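Local coordinates for CoA-binding domain-containing protein (Thermus thermophilus, PDB 1IUK) that probably binds coenzyme A through a Rossmann-like domain, its cellular role being otherwise unknown, at residues Ser26-Ala29 against His30-Pro33; Arg34-Glu38 against Gln39-Val43; Pro45-Pro48 against Arg49-Gly52; Ala82-Asp85 against His86-Glu89. All blocks are in the same frame, centred on the assembly; numbering follows the deposited sequence.

Contact 1 of 4, residues Ser26-Ala29 against His30-Pro33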
loop_
_atom_site.group_PDB
_atom_site.type_symbol
_atom_site.label_atom_id
_atom_site.label_comp_id
_atom_site.label_asym_id
_atom_site.label_seq_id
_atom_site.Cartn_x
_atom_site.Cartn_y
_atom_site.Cartn_z
ATOM N N SER A 26 -2.386 11.626 -13.279
ATOM C CA SER A 26 -2.945 12.577 -12.333
ATOM C C SER A 26 -3.498 11.968 -11.052
ATOM O O SER A 26 -3.748 12.699 -10.093
ATOM C CB SER A 26 -4.052 13.371 -13.005
ATOM O OG SER A 26 -5.173 12.536 -13.210
ATOM N N ARG A 27 -3.706 10.647 -11.034
ATOM C CA ARG A 27 -4.255 9.983 -9.851
ATOM C C ARG A 27 -3.215 9.673 -8.777
ATOM O O ARG A 27 -2.108 9.218 -9.083
ATOM C CB ARG A 27 -4.956 8.668 -10.234
ATOM C CG ARG A 27 -5.731 8.712 -11.541
ATOM C CD ARG A 27 -6.958 9.598 -11.425
ATOM N NE ARG A 27 -7.753 9.588 -12.647
ATOM C CZ ARG A 27 -8.832 8.839 -12.824
ATOM N NH1 ARG A 27 -9.499 8.887 -13.969
ATOM N NH2 ARG A 27 -9.236 8.040 -11.852
ATOM N N PRO A 28 -3.562 9.930 -7.505
ATOM C CA PRO A 28 -2.666 9.672 -6.373
ATOM C C PRO A 28 -2.162 8.236 -6.408
ATOM O O PRO A 28 -1.034 7.956 -6.013
ATOM C CB PRO A 28 -3.540 9.939 -5.158
ATOM C CG PRO A 28 -4.553 10.912 -5.646
ATOM C CD PRO A 28 -4.831 10.528 -7.066
ATOM N N ALA A 29 -3.024 7.338 -6.886
ATOM C CA ALA A 29 -2.713 5.918 -7.005
ATOM C C ALA A 29 -1.660 5.704 -8.080
ATOM O O ALA A 29 -1.249 4.574 -8.349
ATOM C CB ALA A 29 -3.980 5.120 -7.340
ATOM N N HIS A 30 -1.242 6.785 -8.731
ATOM C CA HIS A 30 -0.197 6.651 -9.723
ATOM C C HIS A 30 0.999 7.478 -9.293
ATOM O O HIS A 30 2.121 6.973 -9.243
ATOM C CB HIS A 30 -0.638 7.118 -11.105
ATOM C CG HIS A 30 0.408 6.904 -12.148
ATOM N ND1 HIS A 30 0.417 5.804 -12.977
ATOM C CD2 HIS A 30 1.541 7.591 -12.426
ATOM C CE1 HIS A 30 1.509 5.821 -13.719
ATOM N NE2 HIS A 30 2.209 6.896 -13.404
ATOM N N TYR A 31 0.767 8.741 -8.953
ATOM C CA TYR A 31 1.890 9.588 -8.575
ATOM C C TYR A 31 2.511 9.318 -7.206
ATOM O O TYR A 31 3.699 9.587 -7.021
ATOM C CB TYR A 31 1.543 11.081 -8.761
ATOM C CG TYR A 31 0.529 11.694 -7.830
ATOM C CD1 TYR A 31 0.848 11.974 -6.502
ATOM C CD2 TYR A 31 -0.738 12.069 -8.300
ATOM C CE1 TYR A 31 -0.065 12.614 -5.662
ATOM C CE2 TYR A 31 -1.656 12.709 -7.468
ATOM C CZ TYR A 31 -1.315 12.978 -6.151
ATOM O OH TYR A 31 -2.222 13.592 -5.317
ATOM N N VAL A 32 1.749 8.771 -6.254
ATOM C CA VAL A 32 2.336 8.466 -4.943
ATOM C C VAL A 32 3.297 7.284 -5.156
ATOM O O VAL A 32 4.450 7.304 -4.699
ATOM C CB VAL A 32 1.252 8.141 -3.891
ATOM C CG1 VAL A 32 1.884 7.507 -2.663
ATOM C CG2 VAL A 32 0.520 9.418 -3.496
ATOM N N PRO A 33 2.839 6.230 -5.843
ATOM C CA PRO A 33 3.728 5.087 -6.090
ATOM C C PRO A 33 4.989 5.514 -6.874
ATOM O O PRO A 33 6.080 4.952 -6.708
ATOM C CB PRO A 33 2.853 4.127 -6.899
ATOM C CG PRO A 33 1.457 4.514 -6.557
ATOM C CD PRO A 33 1.476 5.985 -6.347
#

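Contact 2 of 4, residues Arg34-Glu38 against Gln39-Val43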
loop_
_atom_site.group_PDB
_atom_site.type_symbol
_atom_site.label_atom_id
_atom_site.label_comp_id
_atom_site.label_asym_id
_atom_site.label_seq_id
_atom_site.Cartn_x
_atom_site.Cartn_y
_atom_site.Cartn_z
ATOM N N ARG A 34 4.815 6.504 -7.743
ATOM C CA ARG A 34 5.905 7.030 -8.551
ATOM C C ARG A 34 6.977 7.618 -7.632
ATOM O O ARG A 34 8.172 7.342 -7.783
ATOM C CB ARG A 34 5.371 8.114 -9.485
ATOM C CG ARG A 34 5.861 8.002 -10.905
ATOM C CD ARG A 34 5.804 9.354 -11.597
ATOM N NE ARG A 34 6.905 9.515 -12.535
ATOM C CZ ARG A 34 7.785 10.508 -12.488
ATOM N NH1 ARG A 34 7.687 11.437 -11.541
ATOM N NH2 ARG A 34 8.765 10.571 -13.387
ATOM N N TYR A 35 6.538 8.432 -6.682
ATOM C CA TYR A 35 7.441 9.046 -5.720
ATOM C C TYR A 35 8.194 7.977 -4.926
ATOM O O TYR A 35 9.410 8.070 -4.719
ATOM C CB TYR A 35 6.654 9.913 -4.743
ATOM C CG TYR A 35 7.440 10.312 -3.511
ATOM C CD1 TYR A 35 7.406 9.534 -2.359
ATOM C CD2 TYR A 35 8.219 11.476 -3.499
ATOM C CE1 TYR A 35 8.126 9.901 -1.224
ATOM C CE2 TYR A 35 8.943 11.852 -2.369
ATOM C CZ TYR A 35 8.892 11.063 -1.233
ATOM O OH TYR A 35 9.585 11.432 -0.099
ATOM N N LEU A 36 7.449 6.967 -4.478
ATOM C CA LEU A 36 8.002 5.879 -3.678
ATOM C C LEU A 36 9.101 5.122 -4.397
ATOM O O LEU A 36 10.119 4.787 -3.794
ATOM C CB LEU A 36 6.887 4.909 -3.286
ATOM C CG LEU A 36 6.203 5.031 -1.920
ATOM C CD1 LEU A 36 6.537 6.319 -1.205
ATOM C CD2 LEU A 36 4.709 4.901 -2.124
ATOM N N ARG A 37 8.897 4.843 -5.679
ATOM C CA ARG A 37 9.897 4.131 -6.461
ATOM C C ARG A 37 11.190 4.947 -6.512
ATOM O O ARG A 37 12.288 4.395 -6.505
ATOM C CB ARG A 37 9.380 3.886 -7.871
ATOM C CG ARG A 37 10.292 3.050 -8.740
ATOM C CD ARG A 37 9.891 3.208 -10.201
ATOM N NE ARG A 37 10.513 2.217 -11.076
ATOM C CZ ARG A 37 10.318 2.154 -12.392
ATOM N NH1 ARG A 37 9.515 3.031 -12.989
ATOM N NH2 ARG A 37 10.926 1.215 -13.111
ATOM N N GLU A 38 11.043 6.266 -6.566
ATOM C CA GLU A 38 12.187 7.169 -6.603
ATOM C C GLU A 38 12.965 7.063 -5.299
ATOM O O GLU A 38 14.199 7.118 -5.294
ATOM C CB GLU A 38 11.712 8.604 -6.782
ATOM C CG GLU A 38 11.052 8.871 -8.110
ATOM C CD GLU A 38 10.724 10.339 -8.294
ATOM O OE1 GLU A 38 10.531 10.767 -9.450
ATOM O OE2 GLU A 38 10.660 11.073 -7.283
ATOM N N GLN A 39 12.237 6.912 -4.194
ATOM C CA GLN A 39 12.859 6.806 -2.882
ATOM C C GLN A 39 13.495 5.444 -2.618
ATOM O O GLN A 39 13.813 5.114 -1.474
ATOM C CB GLN A 39 11.838 7.127 -1.797
ATOM C CG GLN A 39 11.073 8.414 -2.047
ATOM C CD GLN A 39 11.947 9.500 -2.636
ATOM O OE1 GLN A 39 12.791 10.070 -1.946
ATOM N NE2 GLN A 39 11.752 9.791 -3.922
ATOM N N GLY A 40 13.668 4.651 -3.669
ATOM C CA GLY A 40 14.311 3.356 -3.524
ATOM C C GLY A 40 13.489 2.137 -3.143
ATOM O O GLY A 40 14.054 1.110 -2.769
ATOM N N TYR A 41 12.167 2.231 -3.225
ATOM C CA TYR A 41 11.305 1.100 -2.890
ATOM C C TYR A 41 10.973 0.311 -4.150
ATOM O O TYR A 41 11.035 0.847 -5.257
ATOM C CB TYR A 41 9.984 1.587 -2.289
ATOM C CG TYR A 41 10.105 2.239 -0.941
ATOM C CD1 TYR A 41 9.929 3.612 -0.798
ATOM C CD2 TYR A 41 10.398 1.487 0.201
ATOM C CE1 TYR A 41 10.043 4.222 0.434
ATOM C CE2 TYR A 41 10.514 2.092 1.448
ATOM C CZ TYR A 41 10.336 3.463 1.557
ATOM O OH TYR A 41 10.449 4.084 2.777
ATOM N N ARG A 42 10.631 -0.963 -3.982
ATOM C CA ARG A 42 10.222 -1.772 -5.111
ATOM C C ARG A 42 8.707 -1.718 -5.007
ATOM O O ARG A 42 8.126 -2.244 -4.059
ATOM C CB ARG A 42 10.692 -3.216 -4.975
ATOM C CG ARG A 42 10.075 -4.120 -6.034
ATOM C CD ARG A 42 10.615 -5.540 -5.970
ATOM N NE ARG A 42 10.730 -6.099 -7.312
ATOM C CZ ARG A 42 11.862 -6.125 -8.005
ATOM N NH1 ARG A 42 12.972 -5.623 -7.470
ATOM N NH2 ARG A 42 11.881 -6.629 -9.237
ATOM N N VAL A 43 8.071 -1.042 -5.955
ATOM C CA VAL A 43 6.622 -0.902 -5.939
ATOM C C VAL A 43 6.006 -1.942 -6.863
ATOM O O VAL A 43 6.388 -2.077 -8.033
ATOM C CB VAL A 43 6.191 0.524 -6.364
ATOM C CG1 VAL A 43 6.805 1.549 -5.432
ATOM C CG2 VAL A 43 6.625 0.800 -7.782
#

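Contact 3 of 4, residues Pro45-Pro48 against Arg49-Gly52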
loop_
_atom_site.group_PDB
_atom_site.type_symbol
_atom_site.label_atom_id
_atom_site.label_comp_id
_atom_site.label_asym_id
_atom_site.label_seq_id
_atom_site.Cartn_x
_atom_site.Cartn_y
_atom_site.Cartn_z
ATOM N N PRO A 45 2.554 -2.986 -8.476
ATOM C CA PRO A 45 1.173 -2.581 -8.764
ATOM C C PRO A 45 0.154 -3.733 -8.781
ATOM O O PRO A 45 0.374 -4.766 -9.418
ATOM C CB PRO A 45 1.290 -1.895 -10.127
ATOM C CG PRO A 45 2.419 -2.648 -10.805
ATOM C CD PRO A 45 3.410 -2.915 -9.680
ATOM N N VAL A 46 -0.954 -3.545 -8.071
ATOM C CA VAL A 46 -2.017 -4.549 -8.042
ATOM C C VAL A 46 -3.356 -3.868 -8.348
ATOM O O VAL A 46 -3.804 -2.998 -7.615
ATOM C CB VAL A 46 -2.114 -5.265 -6.663
ATOM C CG1 VAL A 46 -3.177 -6.366 -6.725
ATOM C CG2 VAL A 46 -0.773 -5.879 -6.284
ATOM N N ASN A 47 -3.979 -4.267 -9.447
ATOM C CA ASN A 47 -5.265 -3.712 -9.853
ATOM C C ASN A 47 -5.758 -4.515 -11.036
ATOM O O ASN A 47 -5.152 -4.502 -12.107
ATOM C CB ASN A 47 -5.139 -2.238 -10.259
ATOM C CG ASN A 47 -6.483 -1.527 -10.295
ATOM O OD1 ASN A 47 -7.531 -2.165 -10.400
ATOM N ND2 ASN A 47 -6.457 -0.201 -10.212
ATOM N N PRO A 48 -6.874 -5.227 -10.861
ATOM C CA PRO A 48 -7.407 -6.028 -11.961
ATOM C C PRO A 48 -7.722 -5.140 -13.160
ATOM O O PRO A 48 -7.648 -5.591 -14.306
ATOM C CB PRO A 48 -8.662 -6.666 -11.368
ATOM C CG PRO A 48 -9.002 -5.846 -10.182
ATOM C CD PRO A 48 -7.709 -5.312 -9.652
ATOM N N ARG A 49 -8.057 -3.877 -12.885
ATOM C CA ARG A 49 -8.386 -2.902 -13.929
ATOM C C ARG A 49 -7.241 -2.644 -14.905
ATOM O O ARG A 49 -7.471 -2.161 -16.012
ATOM C CB ARG A 49 -8.799 -1.567 -13.301
ATOM C CG ARG A 49 -10.008 -1.630 -12.385
ATOM C CD ARG A 49 -11.298 -1.901 -13.147
ATOM N NE ARG A 49 -12.438 -1.835 -12.240
ATOM C CZ ARG A 49 -12.801 -2.825 -11.429
ATOM N NH1 ARG A 49 -12.111 -3.964 -11.414
ATOM N NH2 ARG A 49 -13.842 -2.669 -10.616
ATOM N N PHE A 50 -6.007 -2.942 -14.490
ATOM C CA PHE A 50 -4.835 -2.749 -15.349
ATOM C C PHE A 50 -3.979 -3.992 -15.395
ATOM O O PHE A 50 -2.778 -3.920 -15.646
ATOM C CB PHE A 50 -3.983 -1.584 -14.854
ATOM C CG PHE A 50 -4.720 -0.297 -14.804
ATOM C CD1 PHE A 50 -5.229 0.176 -13.601
ATOM C CD2 PHE A 50 -4.963 0.419 -15.971
ATOM C CE1 PHE A 50 -5.980 1.343 -13.547
ATOM C CE2 PHE A 50 -5.715 1.598 -15.935
ATOM C CZ PHE A 50 -6.226 2.060 -14.720
ATOM N N GLN A 51 -4.595 -5.141 -15.153
ATOM C CA GLN A 51 -3.855 -6.391 -15.169
ATOM C C GLN A 51 -3.028 -6.541 -16.448
ATOM O O GLN A 51 -3.541 -6.397 -17.557
ATOM C CB GLN A 51 -4.820 -7.573 -15.019
ATOM C CG GLN A 51 -4.121 -8.911 -14.887
ATOM C CD GLN A 51 -3.791 -9.546 -16.230
ATOM O OE1 GLN A 51 -2.672 -10.046 -16.440
ATOM N NE2 GLN A 51 -4.756 -9.537 -17.147
ATOM N N GLY A 52 -1.738 -6.815 -16.280
ATOM C CA GLY A 52 -0.853 -7.003 -17.416
ATOM C C GLY A 52 -0.148 -5.745 -17.896
ATOM O O GLY A 52 0.879 -5.818 -18.560
#

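Contact 4 of 4, residues Ala82-Asp85 against His86-Glu89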
loop_
_atom_site.group_PDB
_atom_site.type_symbol
_atom_site.label_atom_id
_atom_site.label_comp_id
_atom_site.label_asym_id
_atom_site.label_seq_id
_atom_site.Cartn_x
_atom_site.Cartn_y
_atom_site.Cartn_z
ATOM N N ALA A 82 -15.030 -1.020 -0.686
ATOM C CA ALA A 82 -14.457 -2.129 -1.450
ATOM C C ALA A 82 -13.473 -2.940 -0.610
ATOM O O ALA A 82 -13.012 -4.003 -1.015
ATOM C CB ALA A 82 -13.733 -1.581 -2.700
ATOM N N LEU A 83 -13.162 -2.440 0.571
ATOM C CA LEU A 83 -12.171 -3.088 1.407
ATOM C C LEU A 83 -12.527 -4.464 1.945
ATOM O O LEU A 83 -11.697 -5.365 1.913
ATOM C CB LEU A 83 -11.784 -2.149 2.558
ATOM C CG LEU A 83 -11.156 -0.806 2.135
ATOM C CD1 LEU A 83 -10.779 0.003 3.367
ATOM C CD2 LEU A 83 -9.930 -1.060 1.273
ATOM N N MET A 84 -13.751 -4.639 2.432
ATOM C CA MET A 84 -14.135 -5.939 2.980
ATOM C C MET A 84 -13.997 -7.090 1.982
ATOM O O MET A 84 -13.621 -8.194 2.357
ATOM C CB MET A 84 -15.554 -5.873 3.536
ATOM C CG MET A 84 -15.650 -5.199 4.903
ATOM S SD MET A 84 -14.398 -5.690 6.146
ATOM C CE MET A 84 -14.983 -7.269 6.675
ATOM N N ASP A 85 -14.270 -6.843 0.708
ATOM C CA ASP A 85 -14.144 -7.903 -0.292
ATOM C C ASP A 85 -12.683 -8.233 -0.576
ATOM O O ASP A 85 -12.379 -9.226 -1.242
ATOM C CB ASP A 85 -14.834 -7.496 -1.595
ATOM C CG ASP A 85 -16.343 -7.374 -1.439
ATOM O OD1 ASP A 85 -16.913 -8.061 -0.561
ATOM O OD2 ASP A 85 -16.961 -6.589 -2.191
ATOM N N HIS A 86 -11.776 -7.393 -0.082
ATOM C CA HIS A 86 -10.343 -7.613 -0.291
ATOM C C HIS A 86 -9.733 -8.276 0.952
ATOM O O HIS A 86 -8.654 -8.862 0.882
ATOM C CB HIS A 86 -9.603 -6.272 -0.529
ATOM C CG HIS A 86 -9.729 -5.718 -1.921
ATOM N ND1 HIS A 86 -9.112 -6.290 -3.014
ATOM C CD2 HIS A 86 -10.346 -4.602 -2.383
ATOM C CE1 HIS A 86 -9.343 -5.551 -4.086
ATOM N NE2 HIS A 86 -10.089 -4.520 -3.731
ATOM N N LEU A 87 -10.429 -8.169 2.082
ATOM C CA LEU A 87 -9.933 -8.716 3.341
ATOM C C LEU A 87 -9.307 -10.096 3.248
ATOM O O LEU A 87 -8.228 -10.323 3.792
ATOM C CB LEU A 87 -11.033 -8.724 4.404
ATOM C CG LEU A 87 -10.694 -8.064 5.749
ATOM C CD1 LEU A 87 -11.694 -8.503 6.802
ATOM C CD2 LEU A 87 -9.280 -8.409 6.183
ATOM N N PRO A 88 -9.980 -11.049 2.589
ATOM C CA PRO A 88 -9.416 -12.399 2.468
ATOM C C PRO A 88 -8.023 -12.438 1.838
ATOM O O PRO A 88 -7.120 -13.097 2.360
ATOM C CB PRO A 88 -10.441 -13.146 1.619
ATOM C CG PRO A 88 -11.708 -12.395 1.809
ATOM C CD PRO A 88 -11.319 -10.956 1.980
ATOM N N GLU A 89 -7.848 -11.747 0.710
ATOM C CA GLU A 89 -6.541 -11.730 0.050
ATOM C C GLU A 89 -5.509 -10.918 0.853
ATOM O O GLU A 89 -4.309 -11.192 0.794
ATOM C CB GLU A 89 -6.673 -11.182 -1.376
ATOM C CG GLU A 89 -7.072 -9.726 -1.464
ATOM C CD GLU A 89 -6.766 -9.110 -2.829
ATOM O OE1 GLU A 89 -6.166 -9.796 -3.687
ATOM O OE2 GLU A 89 -7.127 -7.934 -3.046
HETATM O O HOH W 1 -10.330 -10.709 -1.445
#

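Contact 1 of 4, residues Ser26-Ala29 against His30-Pro33
Pro28 and Tyr31 make the main side-chain contact in the first turn of helix 28-38. The tyrosine ring lies over the start of the helix with one face on Pro28. CA of Pro28 sits 3.5 Å from the centroid of the Tyr31 ring, 18° off its normal, a CH-pi contact displaced toward the rim. The proline ring continues outward under the phenol end, where Pro28 CG comes within 3.6 Å of Tyr31 OH. Tyr31 holds its CG between its own backbone N and carbonyl carbon (chi1 69°), which turns the ring back over Pro28. The edge of the ring meets the chain before the helix, with Tyr31 CE2 3.4 Å from Ser26 O.

Arg27 is the N-cap residue. Its carbonyl takes the first helical bond, from Tyr31 N to Arg27 O at 2.9 Å, nearly straight at 162° and in the carbonyl plane. The next bond runs from Val32 N to Pro28 O, also 2.9 Å. Pro33 has no N-H to continue the series, and the helix is kinked there. The Arg27 guanidinium turns back to a salt bridge with Asp24.

The His30 ring lies apart from this pair, and its ND1 bonds to the carbonyl of His22. Tyr31 and Val32 pack on Met127 of helix 126-134. Helix 28-38 itself is the crossover between parallel strands 15-19 and 42-46.

Contact 2 of 4, residues Arg34-Glu38 against Gln39-Val43
Gln39 folds back over Tyr35 at the end of helix 28-38, the tight part of the contact. The amide lies almost flat on the tyrosine ring, with the two planes 12° apart. Gln39 CG stands over the ring face, 3.7 Å from the Tyr35 centroid. The side chain is bent at chi2 (-38°), which brings the amide back toward the helix. There Gln39 NE2 donates to Tyr35 O at 3.0 Å, with the oxygen close to the amide plane. The same carbonyl accepts from Gln39 N at 3.1 Å, so two N-H groups of Gln39 grip it. With an alanine here, Tyr35 O would probably keep just the backbone donor of this pair, part of the ring face would be uncovered and Arg135 would lose its amide oxygen partner.

The turn that follows leads from the helix of a Rossmann-type beta-alpha-beta unit into its second strand, 42-46. Gly40 has positive phi (87°), and its N bonds to Arg37 O, while Tyr41 N makes a weak bond to Leu36 O; together they form a Schellman motif. On the inner side Leu36 CB packs 4.0 Å from Val43 CG1, and Leu36 also touches Ile16 of strand 15-19.

The outer side is looser. Arg37 is extended and exposed, touching Val43 through CB. Arg34 NH1 and Glu38 OE1 pair by charge alone at 3.6 Å.

Contact 3 of 4, residues Pro45-Pro48 against Arg49-Gly52
This is a local turn contact at the surface, where the chain leaves strand 42-46 of the parallel sheet and enters the loop before strand 54-55. Asn47 is its buried centre. The carboxamide and main-chain carbonyl of Asn47 each take a backbone N-H from the residues that follow.

Asn47 OD1 accepts from Arg49 N at 3.1 Å. The donor stands above the plane of the carboxamide, 50° out of it. One step later Phe50 N donates to Asn47 O at 3.0 Å, again from above the carbonyl plane. Gln51 N adds a weak bond to Pro48 O.

The Asn47 side chain keeps CG anti to its backbone N (chi1 -163°), which brings the amide alongside Phe50, with its oxygen end near Arg49. That oxygen lies beside the aliphatic start of the arginine, with Asn47 OD1 3.2 Å from Arg49 CG. The nitrogen end lies beside Phe50. Asn47 ND2 comes at the edge of the Phe50 ring, 3.6 Å from Phe50 CD1, and the amide and ring planes are nearly perpendicular (86°). The same nitrogen donates to the carbonyl of Ala21, so both ends of the amide are bonded and its rotation is probably fixed. Phe50 goes on to meet His22 edge-to-face.

Arg49 is exposed and bends at chi2, bringing NH1 to 3.8 Å from Pro48 CG.

The side-chain oxygen of Asn47 bonding to the N-H two residues on is the mark of an Asx turn. Here it starts a short 3-10 turn at the end of a strand in a Rossmann-type sheet.

Contact 4 of 4, residues Ala82-Asp85 against His86-Glu89
A tight backbone turn joins the short helix 80-83 to helix 87-93, and a histidine-carboxylate pair lies on one side of it. His86 is the central residue. Its backbone N donates to Leu83 O at 2.8 Å, from well above the carbonyl plane. Its ring comes down beside the preceding residues, with His86 CD2 3.1 Å from Ala82 O.

The imidazole is held at both nitrogens. His86 ND1 donates to Glu89 OE2 at 2.6 Å, a short bond with an N-H...O angle of 151°. The carboxylate oxygen is met on its anti side and lies 17° out of the ring plane. His86 NE2 bonds to Arg78. Glu89 has a second hold, since its OE1 accepts from the backbone N of Leu64. A leucine in place of His86 would probably leave Glu89 OE2 and Arg78 without their shared imidazole and loosen the link between the turn and the loop at Leu64.

In the Rossmann-type fold this piece belongs to the connection between parallel strands 73-76 and 98-100. Leu87 N donates to Met84 O at 3.2 Å, while a weaker bond from the same N reaches Leu83 O. A water donates to Asp85 O at 2.5 Å and receives a weak bond from Glu89 N.

Met84 and Leu87 form the apolar part. They lie side by side and point the same way. The methionine is bent at chi2 and again at chi3 (-77° for the latter), which brings Met84 CE to 3.5 Å from Leu87 CD1. Leu87 also packs on Phe109 and Ala112 of helix 107-115.

Overall arrangement
The first three contacts follow one another along the chain. Contacts 1 and 2 share helix 28-38, one holding its start and the other its end, with centres 12 Å apart. They touch where Pro33 O packs 3.7 Å from Val43 CG1. Contact 3 lies at the far end of strand 42-46, about 18 Å from contact 2 between centres. It faces the same loop as contact 1, for His22 meets residues of both. Contact 4 stands apart on a later connection. Its nearest atoms are about 5 Å from contact 3, but its centre is 25 Å from that of contact 2. All four belong to the CoA-binding domain; none of them can be tied to a ligand site from this geometry.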